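Local coordinates for protein STU0660 (Streptococcus thermophilus, PDB 3ZTH) that belongs to the large Csn2 proteins involved in CRISPR-mediated bacterial immunity, binds magnesium and probably binds DNA, at residues Leu257-Glu262 with Leu300-Leu305. Residues are numbered along the deposited sequence; the frame is centred on the assembly and turned at random.
Sequences LSDQVE and LLTKML
Asp259 ties the turn to the loop twice. Its backbone N donates to Leu301 O at 2.8 Å, meeting the carbonyl nearly along the C=O axis, while Asp259 OD2 accepts from Lys303 N almost straight on, at a very short 2.4 Å. CG of Asp259 lies beside its own backbone N, chi1 -65°, which carries the carboxylate across Thr302 CA to that amide. One residue back, Ser258 OG lies 2.7 Å from Thr302 OG1 and 3.1 Å from Leu300 O. The same buried hydroxyl is hydrogen-bonded to Gln26 N, and Gln26 is a ligand of the bound magnesium; Ser258 is thus tied to a metal ligand, and Thr302, whose side chain touches that of Gln26, lies close behind the site.

Beyond the polar atoms, Leu301 carries the packing. Its backbone adopts a left-handed conformation (phi 55°, psi 38°), and its side chain reaches back over the turn: CB faces Ser258 CB, and CD1 rests 3.5 Å from Glu262 CG, the two side chains crossing at about a right angle. A backbone hydrogen bond from Ser258 N to Gln260 O closes the tight connection between antiparallel strands 254-257 and 261-263, at the edge of the P-loop NTPase-type sheet. The 300-305 loop, between helices 286-296 and 312-324, packs against this hairpin, with Leu300 and Leu301 touching both Ile256 and helix 312-324.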
loop_
_atom_site.group_PDB
_atom_site.type_symbol
_atom_site.label_atom_id
_atom_site.label_comp_id
_atom_site.label_asym_id
_atom_site.label_seq_id
_atom_site.Cartn_x
_atom_site.Cartn_y
_atom_site.Cartn_z
ATOM N N LEU A 257 -2.303 -20.006 40.938
ATOM C CA LEU A 257 -1.082 -19.265 40.657
ATOM C C LEU A 257 -0.926 -18.112 41.647
ATOM O O LEU A 257 -1.453 -17.018 41.420
ATOM C CB LEU A 257 -1.114 -18.718 39.226
ATOM C CG LEU A 257 -0.319 -19.521 38.187
ATOM C CD1 LEU A 257 -0.807 -20.962 38.180
ATOM C CD2 LEU A 257 -0.452 -18.890 36.795
ATOM N N SER A 258 -0.214 -18.349 42.748
ATOM C CA SER A 258 -0.012 -17.303 43.757
ATOM C C SER A 258 1.462 -17.156 44.106
ATOM O O SER A 258 2.295 -17.008 43.216
ATOM C CB SER A 258 -0.815 -17.601 45.030
ATOM O OG SER A 258 -2.208 -17.365 44.856
ATOM N N ASP A 259 1.790 -17.171 45.395
ATOM C CA ASP A 259 3.193 -17.062 45.783
ATOM C C ASP A 259 3.880 -18.351 45.348
ATOM O O ASP A 259 5.104 -18.461 45.361
ATOM C CB ASP A 259 3.346 -16.869 47.293
ATOM C CG ASP A 259 2.775 -15.555 47.772
ATOM O OD1 ASP A 259 2.821 -14.564 47.016
ATOM O OD2 ASP A 259 2.289 -15.504 48.917
ATOM N N GLN A 260 3.066 -19.325 44.960
ATOM C CA GLN A 260 3.559 -20.603 44.477
ATOM C C GLN A 260 2.534 -21.149 43.499
ATOM O O GLN A 260 1.407 -20.646 43.431
ATOM C CB GLN A 260 3.767 -21.579 45.643
ATOM C CG GLN A 260 5.238 -21.900 45.901
ATOM C CD GLN A 260 5.570 -21.966 47.376
ATOM O OE1 GLN A 260 4.911 -22.678 48.145
ATOM N NE2 GLN A 260 6.598 -21.223 47.785
ATOM N N VAL A 261 2.933 -22.154 42.726
ATOM C CA VAL A 261 2.035 -22.759 41.759
ATOM C C VAL A 261 1.729 -24.219 42.094
ATOM O O VAL A 261 2.636 -25.028 42.278
ATOM C CB VAL A 261 2.618 -22.673 40.323
ATOM C CG1 VAL A 261 1.698 -23.392 39.332
ATOM C CG2 VAL A 261 2.757 -21.218 39.909
ATOM N N GLU A 262 0.442 -24.543 42.168
ATOM C CA GLU A 262 -0.016 -25.899 42.460
ATOM C C GLU A 262 -1.400 -26.058 41.846
ATOM O O GLU A 262 -2.097 -25.072 41.609
ATOM C CB GLU A 262 -0.160 -26.119 43.970
ATOM C CG GLU A 262 1.062 -25.790 44.823
ATOM C CD GLU A 262 2.172 -26.845 44.756
ATOM O OE1 GLU A 262 1.986 -27.902 44.101
ATOM O OE2 GLU A 262 3.239 -26.606 45.372
ATOM N N LEU A 300 -5.289 -19.380 48.150
ATOM C CA LEU A 300 -4.308 -20.324 48.667
ATOM C C LEU A 300 -2.900 -19.972 48.220
ATOM O O LEU A 300 -2.717 -19.289 47.220
ATOM C CB LEU A 300 -4.661 -21.739 48.204
ATOM C CG LEU A 300 -6.046 -22.195 48.673
ATOM C CD1 LEU A 300 -6.405 -23.532 48.058
ATOM C CD2 LEU A 300 -6.052 -22.276 50.199
ATOM N N LEU A 301 -1.906 -20.438 48.969
ATOM C CA LEU A 301 -0.502 -20.196 48.634
ATOM C C LEU A 301 -0.202 -18.706 48.483
ATOM O O LEU A 301 0.568 -18.303 47.615
ATOM C CB LEU A 301 -0.145 -20.920 47.331
ATOM C CG LEU A 301 -0.847 -22.266 47.105
ATOM C CD1 LEU A 301 -0.468 -22.818 45.736
ATOM C CD2 LEU A 301 -0.481 -23.244 48.202
ATOM N N THR A 302 -0.810 -17.889 49.327
ATOM C CA THR A 302 -0.582 -16.454 49.248
ATOM C C THR A 302 -0.317 -15.843 50.610
ATOM O O THR A 302 -1.192 -15.859 51.480
ATOM C CB THR A 302 -1.799 -15.699 48.644
ATOM O OG1 THR A 302 -2.133 -16.243 47.364
ATOM C CG2 THR A 302 -1.466 -14.228 48.474
ATOM N N LYS A 303 0.889 -15.327 50.810
ATOM C CA LYS A 303 1.181 -14.663 52.063
ATOM C C LYS A 303 0.547 -13.309 51.809
ATOM O O LYS A 303 0.982 -12.579 50.922
ATOM C CB LYS A 303 2.679 -14.488 52.285
ATOM C CG LYS A 303 2.971 -13.836 53.622
ATOM C CD LYS A 303 4.382 -13.283 53.717
ATOM C CE LYS A 303 4.591 -12.591 55.063
ATOM N NZ LYS A 303 5.938 -11.961 55.183
HETATM N N MSE A 304 -0.485 -12.976 52.571
HETATM C CA MSE A 304 -1.171 -11.716 52.354
HETATM C C MSE A 304 -0.945 -10.628 53.381
HETATM O O MSE A 304 -0.813 -10.889 54.574
HETATM C CB MSE A 304 -2.660 -11.983 52.183
HETATM C CG MSE A 304 -2.940 -12.732 50.897
HETATM SE SE MSE A 304 -4.769 -13.215 50.610
HETATM C CE MSE A 304 -4.850 -14.637 51.928
ATOM N N LEU A 305 -0.902 -9.397 52.884
ATOM C CA LEU A 305 -0.689 -8.215 53.705
ATOM C C LEU A 305 -1.949 -7.906 54.510
ATOM O O LEU A 305 -1.877 -7.507 55.672
ATOM C CB LEU A 305 -0.337 -7.034 52.797
ATOM C CG LEU A 305 0.163 -5.744 53.444
ATOM C CD1 LEU A 305 1.340 -6.043 54.366
ATOM C CD2 LEU A 305 0.569 -4.765 52.345
#